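Local coordinates for alpha-fucosidase (Bifidobacterium bifidum, PDB 2EAB), which probably hydrolyses alpha-1,2-fucosidic bonds, releasing L-fucose, the deposited chain being the catalytic part of a longer protein, at residues Leu160-Asp168 against Lys320-Tyr331; Met700-Cys711 against Arg728-Gly736. All coordinates share one frame; numbering follows the deposited sequence.

Contact 1. Residues Leu160-Asp168 against Lys320-Tyr331; sequences LNLSKGKAD and KKAHIDDHSAIY
His327 and Tyr331, one turn apart on helix 316-331, both place CG opposite the backbone nitrogen (chi1 180° and -176°), and this carries their rings off the helix to the turn joining strands 156-161 and 166-173. The contact thereby lays a hairpin of the N-terminal beta domain on a helix that leads toward the catalytic barrel. Gly165 brings its CA over the centre of the His327 ring, 3.5 Å from the ring centroid, in a CH-pi contact. Glycine suits this place, because it has no side chain to hold the backbone off the ring and readily takes the positive phi of a G1 beta bulge, in which Gly165 and Lys166 both face Asn161. Asn161 shapes the same turn as an Asx motif, its OD1 accepting from Lys164 N (3.1 Å) with the donor above the carbonyl plane. At the ring edge, His327 ND1 gives a weak, bent hydrogen bond to Ser163 O (3.4 Å, 142°). Tyr331 offers a face instead: Leu162 O sits over the ring centre, 3.4 Å from Tyr331 CD1, while Leu162 CB packs 3.8 Å from Tyr331 CZ. The phenol OH is hydrogen-bonded to Asp18 OD2. One turn before His327, the Lys164 side chain slants across Ile324 before its NZ reaches a salt bridge with Asp17, and Lys164 O, 3.6 Å from Ile324 CG1, is buried with no polar partner in the model. Lys166 NZ and Lys320 NZ approach to 4.2 Å, but Glu181 and Asp11 each bridge to both, and Lys166 NZ also bridges to Asp168 OD1 (2.7 Å). Chemically, then, turn backbone packs on two rings with apolar carbons alongside, the one direct hydrogen bond is weak, and the paired ammonium groups probably stay charged because the carboxylates offset their repulsion.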
loop_
_atom_site.group_PDB
_atom_site.type_symbol
_atom_site.label_atom_id
_atom_site.label_comp_id
_atom_site.label_asym_id
_atom_site.label_seq_id
_atom_site.Cartn_x
_atom_site.Cartn_y
_atom_site.Cartn_z
ATOM N N LEU A 160 -20.845 -1.466 8.082
ATOM C CA LEU A 160 -20.150 -1.463 6.813
ATOM C C LEU A 160 -20.151 -2.893 6.316
ATOM O O LEU A 160 -19.574 -3.779 6.945
ATOM C CB LEU A 160 -18.721 -0.938 6.966
ATOM C CG LEU A 160 -17.916 -0.747 5.675
ATOM C CD1 LEU A 160 -18.542 0.314 4.777
ATOM C CD2 LEU A 160 -16.475 -0.383 5.997
ATOM N N ASN A 161 -20.842 -3.105 5.204
ATOM C CA ASN A 161 -20.924 -4.413 4.588
ATOM C C ASN A 161 -19.761 -4.555 3.616
ATOM O O ASN A 161 -19.804 -4.033 2.500
ATOM C CB ASN A 161 -22.266 -4.581 3.872
ATOM C CG ASN A 161 -22.492 -5.995 3.378
ATOM O OD1 ASN A 161 -21.547 -6.727 3.082
ATOM N ND2 ASN A 161 -23.759 -6.384 3.280
ATOM N N LEU A 162 -18.723 -5.260 4.057
ATOM C CA LEU A 162 -17.514 -5.421 3.256
ATOM C C LEU A 162 -17.780 -6.252 2.009
ATOM O O LEU A 162 -17.114 -6.083 0.992
ATOM C CB LEU A 162 -16.388 -6.068 4.070
ATOM C CG LEU A 162 -15.967 -5.449 5.403
ATOM C CD1 LEU A 162 -14.772 -6.213 5.954
ATOM C CD2 LEU A 162 -15.635 -3.967 5.258
ATOM N N SER A 163 -18.757 -7.152 2.099
ATOM C CA SER A 163 -19.083 -8.060 0.999
ATOM C C SER A 163 -19.790 -7.364 -0.159
ATOM O O SER A 163 -19.568 -7.697 -1.327
ATOM C CB SER A 163 -19.945 -9.217 1.504
ATOM O OG SER A 163 -19.293 -9.908 2.554
ATOM N N LYS A 164 -20.648 -6.403 0.174
ATOM C CA LYS A 164 -21.427 -5.674 -0.822
ATOM C C LYS A 164 -20.875 -4.274 -1.104
ATOM O O LYS A 164 -21.347 -3.590 -2.008
ATOM C CB LYS A 164 -22.902 -5.609 -0.407
ATOM C CG LYS A 164 -23.632 -6.940 -0.574
ATOM C CD LYS A 164 -25.106 -6.855 -0.198
ATOM C CE LYS A 164 -25.862 -8.115 -0.628
ATOM N NZ LYS A 164 -25.291 -9.374 -0.057
ATOM N N GLY A 165 -19.873 -3.858 -0.335
ATOM C CA GLY A 165 -19.246 -2.553 -0.525
ATOM C C GLY A 165 -20.182 -1.385 -0.286
ATOM O O GLY A 165 -20.259 -0.466 -1.100
ATOM N N LYS A 166 -20.892 -1.416 0.835
ATOM C CA LYS A 166 -21.789 -0.324 1.180
ATOM C C LYS A 166 -21.894 -0.145 2.686
ATOM O O LYS A 166 -21.672 -1.086 3.455
ATOM C CB LYS A 166 -23.173 -0.535 0.553
ATOM C CG LYS A 166 -23.964 -1.708 1.119
ATOM C CD LYS A 166 -25.091 -2.114 0.178
ATOM C CE LYS A 166 -26.114 -2.999 0.870
ATOM N NZ LYS A 166 -27.052 -2.195 1.709
ATOM N N ALA A 167 -22.210 1.081 3.092
ATOM C CA ALA A 167 -22.430 1.420 4.491
ATOM C C ALA A 167 -23.919 1.637 4.724
ATOM O O ALA A 167 -24.611 2.197 3.873
ATOM C CB ALA A 167 -21.644 2.668 4.868
ATOM N N ASP A 168 -24.399 1.187 5.879
ATOM C CA ASP A 168 -25.816 1.266 6.215
ATOM C C ASP A 168 -26.021 1.942 7.566
ATOM O O ASP A 168 -25.171 1.845 8.453
ATOM C CB ASP A 168 -26.437 -0.135 6.244
ATOM C CG ASP A 168 -26.090 -0.966 5.014
ATOM O OD1 ASP A 168 -26.577 -0.650 3.915
ATOM O OD2 ASP A 168 -25.340 -1.955 5.152
ATOM N N LYS A 320 -27.098 0.248 -8.265
ATOM C CA LYS A 320 -26.746 -0.603 -7.129
ATOM C C LYS A 320 -26.313 -2.000 -7.572
ATOM O O LYS A 320 -25.307 -2.516 -7.080
ATOM C CB LYS A 320 -27.904 -0.692 -6.128
ATOM C CG LYS A 320 -27.608 -1.564 -4.915
ATOM C CD LYS A 320 -28.730 -1.502 -3.902
ATOM C CE LYS A 320 -28.491 -2.464 -2.752
ATOM N NZ LYS A 320 -29.532 -2.335 -1.699
ATOM N N LYS A 321 -27.063 -2.606 -8.493
ATOM C CA LYS A 321 -26.730 -3.941 -9.000
ATOM C C LYS A 321 -25.340 -3.967 -9.627
ATOM O O LYS A 321 -24.522 -4.830 -9.302
ATOM C CB LYS A 321 -27.773 -4.433 -10.009
ATOM C CG LYS A 321 -27.480 -5.828 -10.550
ATOM C CD LYS A 321 -28.428 -6.220 -11.672
ATOM C CE LYS A 321 -28.176 -7.650 -12.131
ATOM N NZ LYS A 321 -26.873 -7.812 -12.841
ATOM N N ALA A 322 -25.081 -3.020 -10.523
ATOM C CA ALA A 322 -23.789 -2.929 -11.199
ATOM C C ALA A 322 -22.660 -2.708 -10.202
ATOM O O ALA A 322 -21.572 -3.277 -10.354
ATOM C CB ALA A 322 -23.807 -1.829 -12.238
ATOM N N HIS A 323 -22.921 -1.889 -9.185
ATOM C CA HIS A 323 -21.934 -1.662 -8.141
ATOM C C HIS A 323 -21.590 -2.936 -7.376
ATOM O O HIS A 323 -20.415 -3.285 -7.230
ATOM C CB HIS A 323 -22.398 -0.617 -7.131
ATOM C CG HIS A 323 -21.505 -0.545 -5.939
ATOM N ND1 HIS A 323 -21.895 -0.921 -4.672
ATOM C CD2 HIS A 323 -20.198 -0.211 -5.849
ATOM C CE1 HIS A 323 -20.870 -0.787 -3.848
ATOM N NE2 HIS A 323 -19.829 -0.360 -4.539
ATOM N N ILE A 324 -22.617 -3.608 -6.861
ATOM C CA ILE A 324 -22.397 -4.786 -6.029
ATOM C C ILE A 324 -21.734 -5.902 -6.838
ATOM O O ILE A 324 -20.825 -6.568 -6.336
ATOM C CB ILE A 324 -23.695 -5.245 -5.318
ATOM C CG1 ILE A 324 -24.117 -4.198 -4.277
ATOM C CG2 ILE A 324 -23.505 -6.616 -4.661
ATOM C CD1 ILE A 324 -25.464 -4.451 -3.626
ATOM N N ASP A 325 -22.160 -6.081 -8.087
ATOM C CA ASP A 325 -21.526 -7.055 -8.985
ATOM C C ASP A 325 -20.026 -6.777 -9.134
ATOM O O ASP A 325 -19.205 -7.691 -9.034
ATOM C CB ASP A 325 -22.191 -7.051 -10.367
ATOM C CG ASP A 325 -23.589 -7.668 -10.367
ATOM O OD1 ASP A 325 -24.007 -8.257 -9.351
ATOM O OD2 ASP A 325 -24.271 -7.563 -11.410
ATOM N N ASP A 326 -19.686 -5.510 -9.363
ATOM C CA ASP A 326 -18.307 -5.069 -9.556
ATOM C C ASP A 326 -17.460 -5.254 -8.292
ATOM O O ASP A 326 -16.359 -5.814 -8.347
ATOM C CB ASP A 326 -18.317 -3.603 -9.988
ATOM C CG ASP A 326 -16.942 -2.973 -9.974
ATOM O OD1 ASP A 326 -16.139 -3.270 -10.883
ATOM O OD2 ASP A 326 -16.676 -2.167 -9.056
ATOM N N HIS A 327 -17.980 -4.785 -7.161
ATOM C CA HIS A 327 -17.277 -4.872 -5.892
ATOM C C HIS A 327 -17.077 -6.322 -5.473
ATOM O O HIS A 327 -15.963 -6.735 -5.125
ATOM C CB HIS A 327 -18.043 -4.132 -4.799
ATOM C CG HIS A 327 -17.368 -4.189 -3.469
ATOM N ND1 HIS A 327 -17.609 -5.184 -2.546
ATOM C CD2 HIS A 327 -16.420 -3.391 -2.925
ATOM C CE1 HIS A 327 -16.845 -4.986 -1.486
ATOM N NE2 HIS A 327 -16.117 -3.904 -1.689
ATOM N N SER A 328 -18.164 -7.092 -5.499
ATOM C CA SER A 328 -18.116 -8.480 -5.041
ATOM C C SER A 328 -17.270 -9.380 -5.944
ATOM O O SER A 328 -16.694 -10.356 -5.466
ATOM C CB SER A 328 -19.522 -9.060 -4.844
ATOM O OG SER A 328 -20.207 -9.192 -6.073
ATOM N N ALA A 329 -17.185 -9.051 -7.231
ATOM C CA ALA A 329 -16.342 -9.810 -8.157
ATOM C C ALA A 329 -14.898 -9.864 -7.664
ATOM O O ALA A 329 -14.235 -10.899 -7.790
ATOM C CB ALA A 329 -16.405 -9.226 -9.553
ATOM N N ILE A 330 -14.416 -8.756 -7.101
ATOM C CA ILE A 330 -13.072 -8.719 -6.531
ATOM C C ILE A 330 -13.068 -9.235 -5.093
ATOM O O ILE A 330 -12.234 -10.062 -4.720
ATOM C CB ILE A 330 -12.466 -7.295 -6.562
ATOM C CG1 ILE A 330 -12.456 -6.740 -7.991
ATOM C CG2 ILE A 330 -11.055 -7.302 -5.968
ATOM C CD1 ILE A 330 -12.324 -5.226 -8.065
ATOM N N TYR A 331 -14.001 -8.741 -4.281
ATOM C CA TYR A 331 -13.998 -9.063 -2.861
ATOM C C TYR A 331 -14.148 -10.560 -2.601
ATOM O O TYR A 331 -13.485 -11.107 -1.727
ATOM C CB TYR A 331 -15.081 -8.276 -2.113
ATOM C CG TYR A 331 -15.046 -8.508 -0.622
ATOM C CD1 TYR A 331 -14.203 -7.758 0.205
ATOM C CD2 TYR A 331 -15.836 -9.499 -0.037
ATOM C CE1 TYR A 331 -14.155 -7.984 1.570
ATOM C CE2 TYR A 331 -15.798 -9.730 1.328
ATOM C CZ TYR A 331 -14.958 -8.968 2.130
ATOM O OH TYR A 331 -14.899 -9.181 3.487
#

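Contact 2. Residues Met700-Cys711 against Arg728-Gly736; sequences MDAAKTSLRYRC and RINSWARTG. With EDO (1,2-ethanediol), chain G.
Leu707 and Trp732 meet midway along the contact between two antiparallel helices in the (alpha/alpha)6 barrel of the catalytic domain, their axes 10.8 Å apart at closest approach, with 147° between the N-to-C directions. Leucine suits a place against an indole: its CD1 lies over one face of Trp732, and its CB comes within 3.5 Å of Trp732 CZ2. The ring edge is used as well. Trp732 NE1 donates to Cys711 SG (3.5 Å) in an almost straight bond of 170°, with the sulfur practically in the indole plane, and Arg708 CG borders the same rim. Toward the helix end, Thr735 CG2 meets Leu707 CD1 tip to tip at 3.6 Å, while Met700, bent at chi2 and chi3, lays SD 3.7 Å from Thr735 CA. The Thr735 hydroxyl is turned back to donate in plane to a lone pair of Trp732 O (2.6 Å), leaving the methyl for the apolar side. Further out, Thr740, Thr741 and Leu744 of helix 738-751 pack on Trp732. Arg728 runs extended past Cys711 SG, and its polar end finds its main partner in Arg678; from its NH1, water 4 (2.8 Å) bridges to Cys711 O.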
loop_
_atom_site.group_PDB
_atom_site.type_symbol
_atom_site.label_atom_id
_atom_site.label_comp_id
_atom_site.label_asym_id
_atom_site.label_seq_id
_atom_site.Cartn_x
_atom_site.Cartn_y
_atom_site.Cartn_z
ATOM N N MET A 700 19.117 -17.158 7.147
ATOM C CA MET A 700 17.868 -17.125 7.910
ATOM C C MET A 700 18.105 -17.140 9.425
ATOM O O MET A 700 17.446 -16.404 10.164
ATOM C CB MET A 700 16.913 -18.248 7.498
ATOM C CG MET A 700 15.541 -18.169 8.176
ATOM S SD MET A 700 14.683 -16.596 7.895
ATOM C CE MET A 700 14.151 -16.845 6.206
ATOM N N ASP A 701 19.041 -17.966 9.894
ATOM C CA ASP A 701 19.375 -17.997 11.319
ATOM C C ASP A 701 19.848 -16.624 11.790
ATOM O O ASP A 701 19.484 -16.171 12.877
ATOM C CB ASP A 701 20.457 -19.041 11.617
ATOM C CG ASP A 701 19.946 -20.471 11.525
ATOM O OD1 ASP A 701 18.721 -20.688 11.418
ATOM O OD2 ASP A 701 20.792 -21.390 11.564
ATOM N N ALA A 702 20.654 -15.972 10.959
ATOM C CA ALA A 702 21.157 -14.635 11.262
ATOM C C ALA A 702 20.038 -13.591 11.263
ATOM O O ALA A 702 20.015 -12.692 12.114
ATOM C CB ALA A 702 22.254 -14.252 10.293
ATOM N N ALA A 703 19.107 -13.716 10.316
ATOM C CA ALA A 703 17.969 -12.806 10.251
ATOM C C ALA A 703 17.064 -12.971 11.467
ATOM O O ALA A 703 16.584 -11.982 12.026
ATOM C CB ALA A 703 17.196 -13.000 8.957
ATOM N N LYS A 704 16.851 -14.217 11.883
ATOM C CA LYS A 704 16.077 -14.486 13.092
ATOM C C LYS A 704 16.745 -13.863 14.325
ATOM O O LYS A 704 16.065 -13.296 15.180
ATOM C CB LYS A 704 15.873 -15.991 13.283
ATOM C CG LYS A 704 14.899 -16.648 12.304
ATOM C CD LYS A 704 14.866 -18.152 12.571
ATOM C CE LYS A 704 14.023 -18.932 11.580
ATOM N NZ LYS A 704 14.096 -20.395 11.870
ATOM N N THR A 705 18.071 -13.956 14.399
ATOM C CA THR A 705 18.829 -13.330 15.484
ATOM C C THR A 705 18.642 -11.811 15.465
ATOM O O THR A 705 18.355 -11.201 16.496
ATOM C CB THR A 705 20.310 -13.714 15.400
ATOM O OG1 THR A 705 20.424 -15.122 15.632
ATOM C CG2 THR A 705 21.147 -12.972 16.438
ATOM N N SER A 706 18.771 -11.212 14.281
ATOM C CA SER A 706 18.534 -9.778 14.119
ATOM C C SER A 706 17.129 -9.376 14.556
ATOM O O SER A 706 16.957 -8.378 15.264
ATOM C CB SER A 706 18.768 -9.354 12.671
ATOM O OG SER A 706 20.146 -9.383 12.355
ATOM N N LEU A 707 16.127 -10.142 14.122
ATOM C CA LEU A 707 14.740 -9.889 14.497
ATOM C C LEU A 707 14.518 -9.984 16.000
ATOM O O LEU A 707 13.803 -9.164 16.570
ATOM C CB LEU A 707 13.800 -10.861 13.784
ATOM C CG LEU A 707 13.531 -10.624 12.298
ATOM C CD1 LEU A 707 12.823 -11.826 11.716
ATOM C CD2 LEU A 707 12.710 -9.363 12.070
ATOM N N ARG A 708 15.120 -10.987 16.639
ATOM C CA ARG A 708 14.948 -11.171 18.079
ATOM C C ARG A 708 15.460 -9.963 18.858
ATOM O O ARG A 708 14.772 -9.469 19.754
ATOM C CB ARG A 708 15.605 -12.463 18.576
ATOM C CG ARG A 708 14.851 -13.733 18.185
ATOM C CD ARG A 708 15.316 -14.952 18.981
ATOM N NE ARG A 708 16.767 -15.132 18.943
ATOM C CZ ARG A 708 17.430 -15.804 18.005
ATOM N NH1 ARG A 708 16.782 -16.380 16.999
ATOM N NH2 ARG A 708 18.752 -15.903 18.076
ATOM N N TYR A 709 16.652 -9.482 18.512
ATOM C CA TYR A 709 17.185 -8.290 19.164
ATOM C C TYR A 709 16.284 -7.075 18.958
ATOM O O TYR A 709 16.068 -6.293 19.884
ATOM C CB TYR A 709 18.595 -7.976 18.676
ATOM C CG TYR A 709 19.691 -8.801 19.312
ATOM C CD1 TYR A 709 20.032 -8.634 20.657
ATOM C CD2 TYR A 709 20.415 -9.722 18.559
ATOM C CE1 TYR A 709 21.054 -9.385 21.241
ATOM C CE2 TYR A 709 21.438 -10.474 19.130
ATOM C CZ TYR A 709 21.754 -10.302 20.471
ATOM O OH TYR A 709 22.765 -11.043 21.043
ATOM N N ARG A 710 15.752 -6.913 17.749
ATOM C CA ARG A 710 14.910 -5.753 17.459
ATOM C C ARG A 710 13.522 -5.811 18.098
ATOM O O ARG A 710 12.966 -4.772 18.454
ATOM C CB ARG A 710 14.765 -5.547 15.953
ATOM C CG ARG A 710 14.796 -4.082 15.532
ATOM C CD ARG A 710 16.205 -3.502 15.615
ATOM N NE ARG A 710 16.523 -2.682 14.445
ATOM C CZ ARG A 710 17.725 -2.604 13.881
ATOM N NH1 ARG A 710 18.756 -3.285 14.374
ATOM N NH2 ARG A 710 17.890 -1.841 12.804
ATOM N N CYS A 711 12.976 -7.016 18.256
ATOM C CA CYS A 711 11.549 -7.190 18.554
ATOM C C CYS A 711 11.221 -7.573 19.994
ATOM O O CYS A 711 10.054 -7.551 20.388
ATOM C CB CYS A 711 10.936 -8.221 17.602
ATOM S SG CYS A 711 10.900 -7.692 15.883
ATOM N N ARG A 728 7.048 -6.026 10.681
ATOM C CA ARG A 728 7.466 -7.116 11.555
ATOM C C ARG A 728 6.650 -8.388 11.338
ATOM O O ARG A 728 7.213 -9.481 11.315
ATOM C CB ARG A 728 7.474 -6.683 13.021
ATOM C CG ARG A 728 8.589 -5.694 13.302
ATOM C CD ARG A 728 8.489 -5.078 14.673
ATOM N NE ARG A 728 9.367 -3.919 14.789
ATOM C CZ ARG A 728 9.750 -3.387 15.945
ATOM N NH1 ARG A 728 9.347 -3.913 17.097
ATOM N NH2 ARG A 728 10.544 -2.326 15.953
ATOM N N ILE A 729 5.339 -8.253 11.159
ATOM C CA ILE A 729 4.497 -9.415 10.857
ATOM C C ILE A 729 4.988 -10.129 9.592
ATOM O O ILE A 729 5.203 -11.344 9.597
ATOM C CB ILE A 729 3.008 -9.017 10.718
ATOM C CG1 ILE A 729 2.461 -8.521 12.060
ATOM C CG2 ILE A 729 2.168 -10.197 10.229
ATOM C CD1 ILE A 729 1.156 -7.750 11.936
ATOM N N ASN A 730 5.178 -9.373 8.514
ATOM C CA ASN A 730 5.616 -9.962 7.250
ATOM C C ASN A 730 7.013 -10.566 7.321
ATOM O O ASN A 730 7.264 -11.631 6.751
ATOM C CB ASN A 730 5.519 -8.940 6.121
ATOM C CG ASN A 730 4.095 -8.740 5.652
ATOM O OD1 ASN A 730 3.613 -9.447 4.759
ATOM N ND2 ASN A 730 3.405 -7.773 6.255
ATOM N N SER A 731 7.912 -9.890 8.034
ATOM C CA SER A 731 9.288 -10.358 8.192
ATOM C C SER A 731 9.330 -11.670 8.960
ATOM O O SER A 731 9.977 -12.632 8.535
ATOM C CB SER A 731 10.135 -9.306 8.901
ATOM O OG SER A 731 10.183 -8.106 8.149
ATOM N N TRP A 732 8.619 -11.718 10.080
ATOM C CA TRP A 732 8.552 -12.947 10.854
ATOM C C TRP A 732 7.877 -14.086 10.085
ATOM O O TRP A 732 8.290 -15.233 10.211
ATOM C CB TRP A 732 7.895 -12.704 12.206
ATOM C CG TRP A 732 8.861 -12.194 13.243
ATOM C CD1 TRP A 732 9.042 -10.898 13.633
ATOM C CD2 TRP A 732 9.781 -12.980 14.013
ATOM N NE1 TRP A 732 10.014 -10.829 14.607
ATOM C CE2 TRP A 732 10.482 -12.091 14.862
ATOM C CE3 TRP A 732 10.078 -14.347 14.071
ATOM C CZ2 TRP A 732 11.464 -12.528 15.763
ATOM C CZ3 TRP A 732 11.057 -14.783 14.965
ATOM C CH2 TRP A 732 11.734 -13.873 15.800
ATOM N N ALA A 733 6.874 -13.786 9.262
ATOM C CA ALA A 733 6.231 -14.839 8.466
ATOM C C ALA A 733 7.251 -15.550 7.573
ATOM O O ALA A 733 7.226 -16.776 7.440
ATOM C CB ALA A 733 5.093 -14.282 7.633
ATOM N N ARG A 734 8.157 -14.782 6.974
ATOM C CA ARG A 734 9.170 -15.332 6.077
ATOM C C ARG A 734 10.152 -16.268 6.784
ATOM O O ARG A 734 10.800 -17.084 6.127
ATOM C CB ARG A 734 9.932 -14.195 5.388
ATOM C CG ARG A 734 9.096 -13.391 4.379
ATOM C CD ARG A 734 8.780 -14.208 3.122
ATOM N NE ARG A 734 8.167 -13.455 2.022
ATOM C CZ ARG A 734 8.835 -12.655 1.193
ATOM N NH1 ARG A 734 10.135 -12.444 1.365
ATOM N NH2 ARG A 734 8.198 -12.051 0.197
ATOM N N THR A 735 10.271 -16.150 8.107
ATOM C CA THR A 735 11.148 -17.028 8.890
ATOM C C THR A 735 10.561 -18.422 9.109
ATOM O O THR A 735 11.281 -19.334 9.523
ATOM C CB THR A 735 11.466 -16.465 10.302
ATOM O OG1 THR A 735 10.306 -16.571 11.136
ATOM C CG2 THR A 735 11.945 -15.026 10.253
ATOM N N GLY A 736 9.258 -18.571 8.886
ATOM C CA GLY A 736 8.566 -19.820 9.191
ATOM C C GLY A 736 8.039 -19.924 10.615
ATOM O O GLY A 736 7.351 -20.892 10.949
HETATM C C1 EDO G . 5.849 -10.284 -0.379
HETATM O O1 EDO G . 5.825 -11.790 -0.532
HETATM C C2 EDO G . 4.475 -9.766 -0.960
HETATM O O2 EDO G . 4.397 -10.212 -2.337
HETATM O O HOH W 1 11.359 -21.851 10.594
HETATM O O HOH W 2 11.225 -20.335 12.784
HETATM O O HOH W 3 10.998 -3.728 20.001
HETATM O O HOH W 4 8.269 -6.311 18.188
#

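From the N terminus, the chain first builds the beta domain, whose hairpin at 160-168 is separated by 151 residues, about half of them in strands and the last part in helix 297-314 and the start of helix 316-331, from the segment 320-331 that packs on it. Contact 1 thus closes a long loop and joins the beta domain to the helical region that follows; the side chain of His327 is about 11 Å from that of the calcium ligand Ser386. Contact 2 opens only later and closes a short loop of 16 residues within the catalytic barrel. The two stand in series, neither enclosing nor crossing the other, with centres 38 Å apart and nearest atoms about 17 Å apart.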